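Local coordinates for single-strand binding protein (Thermus aquaticus, PDB 2FXQ) that binds single-stranded DNA and probably recruits partner proteins during DNA replication, recombination and repair, at residues Q148-V153 with A178-A183; L174-W179 with V219-L224. All coordinates share one frame; numbering follows the deposited sequence.

Interaction 1 of 2, residues Q148-V153 with A178-A183; sequences QGTAVV and AWRELA
V152 packs against one face of the W179 indole. Its CG2 methyl stands 3.7 Å from the centroid of the six-membered ring, 1° off the ring normal, a CH-pi contact over the face. The two side chains run side by side and point the same way. CG2 is anti to the backbone N of V152, which places it against the ring, while CB rests over the rim near CE3 and CZ3. T150 meets the same ring differently: its CG2 touches CE3 at the edge, 3.8 Å away and near the ring plane. That methyl also packs on R180 CG at 3.7 Å, so it touches the indole and the arginine chain at once. The other side of the strand pair is small and apolar. V153 CG1 meets A178 CB at 3.8 Å and A183 CB at 3.9 Å, and A151 CB faces A183 CB.

The backbones pair antiparallel. V153 and A178 exchange two hydrogen bonds, with both N to O distances 3.0 Å. R180 N donates to A151 O at 2.7 Å, with the donor above the carbonyl plane.

The contact lies at the open end of the hairpin of strands 151-160 and 171-179, away from its turn, where the second strand gives way to helix 180-186. E184 and A186 of that helix continue the packing on A151 and V153. Strand 144-145 flanks V152, and R180 NH2 bonds to T41 O.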
ATOM      1  N   GLN A 148     -20.536 -19.886 -14.341  1.00 38.89           N
ATOM      2  CA  GLN A 148     -21.552 -18.862 -14.096  1.00 38.53           C
ATOM      3  C   GLN A 148     -21.395 -17.606 -14.942  1.00 36.61           C
ATOM      4  O   GLN A 148     -22.138 -16.630 -14.734  1.00 35.98           O
ATOM      5  CB  GLN A 148     -21.573 -18.471 -12.624  1.00 44.44           C
ATOM      6  CG  GLN A 148     -22.930 -18.710 -11.956  1.00 57.68           C
ATOM      7  CD  GLN A 148     -22.792 -19.313 -10.571  1.00 64.71           C
ATOM      8  OE1 GLN A 148     -21.977 -20.223 -10.359  1.00 69.51           O
ATOM      9  NE2 GLN A 148     -23.574 -18.801  -9.618  1.00 67.93           N
ATOM     10  N   GLY A 149     -20.442 -17.618 -15.881  1.00 30.81           N
ATOM     11  CA  GLY A 149     -20.244 -16.493 -16.791  1.00 26.45           C
ATOM     12  C   GLY A 149     -19.535 -15.273 -16.215  1.00 22.55           C
ATOM     13  O   GLY A 149     -19.712 -14.164 -16.683  1.00 22.93           O
ATOM     14  N   THR A 150     -18.749 -15.448 -15.169  1.00 21.85           N
ATOM     15  CA  THR A 150     -17.897 -14.332 -14.727  1.00 21.16           C
ATOM     16  C   THR A 150     -16.624 -14.325 -15.576  1.00 18.76           C
ATOM     17  O   THR A 150     -15.976 -15.349 -15.648  1.00 17.22           O
ATOM     18  CB  THR A 150     -17.439 -14.601 -13.300  1.00 22.93           C
ATOM     19  OG1 THR A 150     -18.586 -14.878 -12.513  1.00 26.09           O
ATOM     20  CG2 THR A 150     -16.746 -13.332 -12.654  1.00 28.74           C
ATOM     21  N   ALA A 151     -16.231 -13.169 -16.113  1.00 19.42           N
ATOM     22  CA  ALA A 151     -14.987 -13.020 -16.853  1.00 15.28           C
ATOM     23  C   ALA A 151     -13.789 -13.177 -15.935  1.00 16.45           C
ATOM     24  O   ALA A 151     -13.763 -12.662 -14.802  1.00 16.67           O
ATOM     25  CB  ALA A 151     -14.896 -11.653 -17.572  1.00 16.08           C
ATOM     26  N   VAL A 152     -12.780 -13.877 -16.432  1.00 17.28           N
ATOM     27  CA  VAL A 152     -11.569 -14.076 -15.635  1.00 14.98           C
ATOM     28  C   VAL A 152     -10.411 -14.208 -16.610  1.00 16.75           C
ATOM     29  O   VAL A 152     -10.527 -14.847 -17.664  1.00 19.33           O
ATOM     30  CB  VAL A 152     -11.725 -15.310 -14.694  1.00 15.73           C
ATOM     31  CG1 VAL A 152     -12.054 -16.575 -15.455  1.00 15.51           C
ATOM     32  CG2 VAL A 152     -10.454 -15.536 -13.781  1.00 20.14           C
ATOM     33  N   VAL A 153      -9.273 -13.670 -16.229  1.00 16.96           N
ATOM     34  CA  VAL A 153      -8.091 -13.764 -17.060  1.00 19.82           C
ATOM     35  C   VAL A 153      -6.846 -14.071 -16.213  1.00 19.84           C
ATOM     36  O   VAL A 153      -6.725 -13.585 -15.089  1.00 15.46           O
ATOM     37  CB  VAL A 153      -7.887 -12.443 -17.867  1.00 20.46           C
ATOM     38  CG1 VAL A 153      -7.439 -11.289 -16.978  1.00 23.49           C
ATOM     39  CG2 VAL A 153      -6.897 -12.695 -19.004  1.00 28.58           C
ATOM     40  N   ALA A 178      -7.252 -11.640 -12.830  1.00 15.68           N
ATOM     41  CA  ALA A 178      -8.144 -10.507 -12.713  1.00 16.04           C
ATOM     42  C   ALA A 178      -9.524 -11.005 -13.080  1.00 16.79           C
ATOM     43  O   ALA A 178      -9.648 -11.978 -13.829  1.00 14.37           O
ATOM     44  CB  ALA A 178      -7.732  -9.402 -13.671  1.00 20.53           C
ATOM     45  N   TRP A 179     -10.542 -10.343 -12.556  1.00 17.08           N
ATOM     46  CA  TRP A 179     -11.940 -10.785 -12.662  1.00 17.80           C
ATOM     47  C   TRP A 179     -12.854  -9.722 -13.235  1.00 19.13           C
ATOM     48  O   TRP A 179     -12.565  -8.517 -13.137  1.00 20.12           O
ATOM     49  CB  TRP A 179     -12.499 -11.126 -11.273  1.00 19.23           C
ATOM     50  CG  TRP A 179     -11.822 -12.268 -10.687  1.00 24.01           C
ATOM     51  CD1 TRP A 179     -10.645 -12.254  -9.960  1.00 26.73           C
ATOM     52  CD2 TRP A 179     -12.237 -13.636 -10.753  1.00 24.27           C
ATOM     53  NE1 TRP A 179     -10.314 -13.540  -9.585  1.00 27.59           N
ATOM     54  CE2 TRP A 179     -11.260 -14.407 -10.070  1.00 30.25           C
ATOM     55  CE3 TRP A 179     -13.331 -14.298 -11.319  1.00 27.63           C
ATOM     56  CZ2 TRP A 179     -11.360 -15.796  -9.927  1.00 32.61           C
ATOM     57  CZ3 TRP A 179     -13.426 -15.682 -11.183  1.00 30.34           C
ATOM     58  CH2 TRP A 179     -12.441 -16.412 -10.493  1.00 32.50           C
ATOM     59  N   ARG A 180     -14.001 -10.157 -13.776  1.00 20.31           N
ATOM     60  CA  ARG A 180     -15.094  -9.224 -14.159  1.00 22.21           C
ATOM     61  C   ARG A 180     -14.633  -8.129 -15.107  1.00 22.17           C
ATOM     62  O   ARG A 180     -13.945  -8.407 -16.066  1.00 18.10           O
ATOM     63  CB  ARG A 180     -15.721  -8.617 -12.890  1.00 20.40           C
ATOM     64  CG  ARG A 180     -16.347  -9.702 -12.006  1.00 23.34           C
ATOM     65  CD  ARG A 180     -17.079  -9.166 -10.766  1.00 32.71           C
ATOM     66  NE  ARG A 180     -17.818 -10.257 -10.119  1.00 33.40           N
ATOM     67  CZ  ARG A 180     -17.563 -10.756  -8.924  1.00 44.86           C
ATOM     68  NH1 ARG A 180     -16.563 -10.281  -8.192  1.00 50.38           N
ATOM     69  NH2 ARG A 180     -18.316 -11.743  -8.452  1.00 46.28           N
ATOM     70  N   GLU A 181     -14.962  -6.857 -14.818  1.00 23.22           N
ATOM     71  CA  GLU A 181     -14.579  -5.759 -15.724  1.00 25.91           C
ATOM     72  C   GLU A 181     -13.064  -5.625 -15.949  1.00 22.05           C
ATOM     73  O   GLU A 181     -12.631  -5.254 -17.020  1.00 19.91           O
ATOM     74  CB  GLU A 181     -15.109  -4.428 -15.139  1.00 30.50           C
ATOM     75  CG  GLU A 181     -14.926  -3.179 -15.979  1.00 46.96           C
ATOM     76  CD  GLU A 181     -15.714  -1.996 -15.398  1.00 64.33           C
ATOM     77  OE1 GLU A 181     -15.150  -0.871 -15.313  1.00 69.14           O
ATOM     78  OE2 GLU A 181     -16.906  -2.193 -15.015  1.00 66.62           O
ATOM     79  N   LEU A 182     -12.250  -5.876 -14.927  1.00 18.99           N
ATOM     80  CA  LEU A 182     -10.821  -5.762 -15.111  1.00 18.04           C
ATOM     81  C   LEU A 182     -10.294  -6.870 -16.006  1.00 17.44           C
ATOM     82  O   LEU A 182      -9.356  -6.645 -16.759  1.00 19.67           O
ATOM     83  CB  LEU A 182     -10.122  -5.883 -13.721  1.00 19.51           C
ATOM     84  CG  LEU A 182      -9.950  -4.634 -12.857  1.00 34.31           C
ATOM     85  CD1 LEU A 182      -9.073  -5.154 -11.670  1.00 30.16           C
ATOM     86  CD2 LEU A 182      -9.203  -3.564 -13.688  1.00 29.27           C
ATOM     87  N   ALA A 183     -10.911  -8.066 -15.927  1.00 16.43           N
ATOM     88  CA  ALA A 183     -10.537  -9.177 -16.872  1.00 18.18           C
ATOM     89  C   ALA A 183     -10.897  -8.762 -18.324  1.00 18.99           C
ATOM     90  O   ALA A 183     -10.097  -8.945 -19.264  1.00 20.25           O
ATOM     91  CB  ALA A 183     -11.240 -10.476 -16.511  1.00 19.19           C
TER

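Interaction 2 of 2, residues L174-W179 with V219-L224; sequences LEVQAW and VEALRL
V176 pairs with V219, and Q177 with E220, as parallel neighbours. The axes of strands 174-179 and 219-221 approach to 4.6 Å and make an angle of 39°, and only two residue pairs bridge, consistent with strands that diverge. Q177 is gripped at both ends of its backbone: its N donates to V219 O at 2.8 Å, and its O accepts from A221 N at 2.8 Å. Both bonds are nearly straight. Beyond them the strands part, and a water bridges W179 N and A221 O.

V176 and V219 share one face. V176 CG1, anti to its backbone N, reaches A221 CB at 3.8 Å. Its CG2 lies 4.1 Å from V219 CB. An alanine in place of V176 would probably open a gap beside V219 and A221, and L133 of strand 129-137 would lose packing too. On the face of Q177, the extended chain of E220 brings OE1 to 3.6 Å from W179 CD1. The carboxylate and indole planes are 82° apart, and this is a contact without a hydrogen bond. E220 OE2 forms a salt bridge with R200, which helps hold the carboxylate there.

The chain turns a corner at L222, where L222 and R223 face I198 in a classic beta bulge. L224 CD1 then comes back to A178 CB. A parallel pairing within an otherwise antiparallel set of strands is characteristic of the OB-fold barrel, here in the second SSB domain.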
ATOM      1  N   LEU A 174       5.789 -13.715 -12.770  1.00 28.25           N
ATOM      2  CA  LEU A 174       4.736 -13.752 -11.758  1.00 27.15           C
ATOM      3  C   LEU A 174       3.344 -13.842 -12.446  1.00 26.00           C
ATOM      4  O   LEU A 174       3.139 -13.253 -13.491  1.00 29.76           O
ATOM      5  CB  LEU A 174       4.819 -12.486 -10.884  1.00 28.41           C
ATOM      6  CG  LEU A 174       6.068 -12.405 -10.002  1.00 33.68           C
ATOM      7  CD1 LEU A 174       6.135 -11.037  -9.325  1.00 30.04           C
ATOM      8  CD2 LEU A 174       6.194 -13.568  -8.976  1.00 29.82           C
ATOM      9  N   GLU A 175       2.425 -14.619 -11.900  1.00 25.88           N
ATOM     10  CA  GLU A 175       1.109 -14.823 -12.546  1.00 23.49           C
ATOM     11  C   GLU A 175       0.126 -13.889 -11.800  1.00 28.40           C
ATOM     12  O   GLU A 175       0.217 -13.732 -10.568  1.00 27.93           O
ATOM     13  CB  GLU A 175       0.658 -16.285 -12.447  1.00 31.28           C
ATOM     14  CG  GLU A 175       1.514 -17.276 -13.224  1.00 43.52           C
ATOM     15  CD  GLU A 175       1.558 -16.991 -14.719  1.00 55.78           C
ATOM     16  OE1 GLU A 175       2.593 -17.311 -15.394  1.00 60.75           O
ATOM     17  OE2 GLU A 175       0.546 -16.451 -15.224  1.00 59.77           O
ATOM     18  N   VAL A 176      -0.770 -13.240 -12.543  1.00 20.78           N
ATOM     19  CA  VAL A 176      -1.775 -12.354 -11.907  1.00 18.09           C
ATOM     20  C   VAL A 176      -3.139 -12.777 -12.435  1.00 18.81           C
ATOM     21  O   VAL A 176      -3.277 -13.105 -13.620  1.00 22.48           O
ATOM     22  CB  VAL A 176      -1.474 -10.889 -12.301  1.00 22.32           C
ATOM     23  CG1 VAL A 176      -2.568  -9.894 -11.808  1.00 17.70           C
ATOM     24  CG2 VAL A 176      -0.134 -10.458 -11.677  1.00 24.08           C
ATOM     25  N   GLN A 177      -4.158 -12.764 -11.585  1.00 17.39           N
ATOM     26  CA  GLN A 177      -5.503 -13.130 -12.053  1.00 14.38           C
ATOM     27  C   GLN A 177      -6.362 -11.890 -11.876  1.00 16.83           C
ATOM     28  O   GLN A 177      -6.222 -11.156 -10.885  1.00 14.67           O
ATOM     29  CB  GLN A 177      -6.026 -14.295 -11.177  1.00 16.94           C
ATOM     30  CG  GLN A 177      -7.329 -14.861 -11.666  1.00 21.13           C
ATOM     31  CD  GLN A 177      -7.720 -16.114 -10.890  1.00 37.86           C
ATOM     32  OE1 GLN A 177      -7.967 -17.165 -11.488  1.00 40.02           O
ATOM     33  NE2 GLN A 177      -7.756 -16.005  -9.570  1.00 39.86           N
ATOM     34  N   ALA A 178      -7.252 -11.640 -12.830  1.00 15.68           N
ATOM     35  CA  ALA A 178      -8.144 -10.507 -12.713  1.00 16.04           C
ATOM     36  C   ALA A 178      -9.524 -11.005 -13.080  1.00 16.79           C
ATOM     37  O   ALA A 178      -9.648 -11.978 -13.829  1.00 14.37           O
ATOM     38  CB  ALA A 178      -7.732  -9.402 -13.671  1.00 20.53           C
ATOM     39  N   TRP A 179     -10.542 -10.343 -12.556  1.00 17.08           N
ATOM     40  CA  TRP A 179     -11.940 -10.785 -12.662  1.00 17.80           C
ATOM     41  C   TRP A 179     -12.854  -9.722 -13.235  1.00 19.13           C
ATOM     42  O   TRP A 179     -12.565  -8.517 -13.137  1.00 20.12           O
ATOM     43  CB  TRP A 179     -12.499 -11.126 -11.273  1.00 19.23           C
ATOM     44  CG  TRP A 179     -11.822 -12.268 -10.687  1.00 24.01           C
ATOM     45  CD1 TRP A 179     -10.645 -12.254  -9.960  1.00 26.73           C
ATOM     46  CD2 TRP A 179     -12.237 -13.636 -10.753  1.00 24.27           C
ATOM     47  NE1 TRP A 179     -10.314 -13.540  -9.585  1.00 27.59           N
ATOM     48  CE2 TRP A 179     -11.260 -14.407 -10.070  1.00 30.25           C
ATOM     49  CE3 TRP A 179     -13.331 -14.298 -11.319  1.00 27.63           C
ATOM     50  CZ2 TRP A 179     -11.360 -15.796  -9.927  1.00 32.61           C
ATOM     51  CZ3 TRP A 179     -13.426 -15.682 -11.183  1.00 30.34           C
ATOM     52  CH2 TRP A 179     -12.441 -16.412 -10.493  1.00 32.50           C
ATOM     53  N   VAL A 219      -1.422 -13.649  -7.245  1.00 16.27           N
ATOM     54  CA  VAL A 219      -1.787 -12.241  -7.058  1.00 20.22           C
ATOM     55  C   VAL A 219      -3.136 -12.078  -7.721  1.00 21.93           C
ATOM     56  O   VAL A 219      -3.283 -12.443  -8.896  1.00 22.18           O
ATOM     57  CB  VAL A 219      -0.737 -11.295  -7.683  1.00 21.14           C
ATOM     58  CG1 VAL A 219      -1.260  -9.820  -7.728  1.00 18.17           C
ATOM     59  CG2 VAL A 219       0.654 -11.480  -6.917  1.00 23.47           C
ATOM     60  N   GLU A 220      -4.080 -11.482  -6.991  1.00 16.43           N
ATOM     61  CA  GLU A 220      -5.341 -11.079  -7.608  1.00 15.04           C
ATOM     62  C   GLU A 220      -5.218  -9.574  -7.868  1.00 15.12           C
ATOM     63  O   GLU A 220      -4.928  -8.777  -6.925  1.00 18.59           O
ATOM     64  CB  GLU A 220      -6.516 -11.419  -6.683  1.00 13.54           C
ATOM     65  CG  GLU A 220      -7.814 -10.836  -7.287  1.00 19.00           C
ATOM     66  CD  GLU A 220      -8.988 -10.750  -6.322  1.00 32.38           C
ATOM     67  OE1 GLU A 220     -10.109 -10.443  -6.842  1.00 34.02           O
ATOM     68  OE2 GLU A 220      -8.798 -10.959  -5.099  1.00 28.49           O
ATOM     69  N   ALA A 221      -5.396  -9.137  -9.136  1.00 15.85           N
ATOM     70  CA  ALA A 221      -5.461  -7.693  -9.459  1.00 19.29           C
ATOM     71  C   ALA A 221      -6.708  -7.021  -8.937  1.00 18.36           C
ATOM     72  O   ALA A 221      -7.811  -7.564  -9.068  1.00 17.59           O
ATOM     73  CB  ALA A 221      -5.376  -7.476 -10.968  1.00 16.19           C
ATOM     74  N   LEU A 222      -6.549  -5.870  -8.262  1.00 15.26           N
ATOM     75  CA  LEU A 222      -7.682  -5.061  -7.862  1.00 17.15           C
ATOM     76  C   LEU A 222      -7.727  -3.770  -8.697  1.00 17.13           C
ATOM     77  O   LEU A 222      -8.801  -3.205  -8.879  1.00 21.21           O
ATOM     78  CB  LEU A 222      -7.608  -4.739  -6.381  1.00 19.08           C
ATOM     79  CG  LEU A 222      -7.635  -6.025  -5.515  1.00 24.10           C
ATOM     80  CD1 LEU A 222      -7.466  -5.630  -4.037  1.00 33.00           C
ATOM     81  CD2 LEU A 222      -8.959  -6.838  -5.708  1.00 25.45           C
ATOM     82  N   ARG A 223      -6.587  -3.342  -9.210  1.00 14.83           N
ATOM     83  CA  ARG A 223      -6.546  -2.222 -10.150  1.00 17.78           C
ATOM     84  C   ARG A 223      -5.475  -2.589 -11.168  1.00 17.95           C
ATOM     85  O   ARG A 223      -4.474  -3.221 -10.825  1.00 18.97           O
ATOM     86  CB  ARG A 223      -6.068  -0.956  -9.436  1.00 22.59           C
ATOM     87  CG  ARG A 223      -6.123   0.262 -10.362  1.00 30.95           C
ATOM     88  CD  ARG A 223      -6.246   1.606  -9.624  1.00 37.71           C
ATOM     89  NE  ARG A 223      -6.169   2.723 -10.567  1.00 21.72           N
ATOM     90  CZ  ARG A 223      -6.368   4.020 -10.243  1.00 41.58           C
ATOM     91  NH1 ARG A 223      -6.694   4.405  -9.030  1.00 33.19           N
ATOM     92  NH2 ARG A 223      -6.251   4.943 -11.152  1.00 34.46           N
ATOM     93  N   LEU A 224      -5.689  -2.217 -12.429  1.00 15.47           N
ATOM     94  CA  LEU A 224      -4.679  -2.382 -13.446  1.00 16.91           C
ATOM     95  C   LEU A 224      -4.568  -1.055 -14.241  1.00 17.37           C
ATOM     96  O   LEU A 224      -5.571  -0.409 -14.547  1.00 19.09           O
ATOM     97  CB  LEU A 224      -5.119  -3.479 -14.485  1.00 13.05           C
ATOM     98  CG  LEU A 224      -5.257  -4.918 -13.943  1.00 16.61           C
ATOM     99  CD1 LEU A 224      -5.768  -5.810 -15.089  1.00 19.06           C
ATOM    100  CD2 LEU A 224      -3.913  -5.389 -13.440  1.00 16.46           C
TER
HETATM  101  O   HOH W   1     -10.046  -8.714 -10.356  1.00 32.12           O

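How the interactions relate
Interactions 1 and 2 lie on opposite edges of strand 171-179 and share A178 and W179. Their centres are about 11 Å apart. Strand 151-160 pairs with one edge in antiparallel fashion, and strand 213-225 with the other in parallel fashion. W179 joins them through its side chain, packed on V152 in interaction 1 and approached by E220 in interaction 2. The contacts also touch directly: L182 CD1 lies 3.4 Å from L222 O, and V153 O lies 3.7 Å from Q177 CG. Together they span three neighbouring strands of the second OB domain. These strands form part of the barrel wall, and OB folds of this family bind single-stranded DNA.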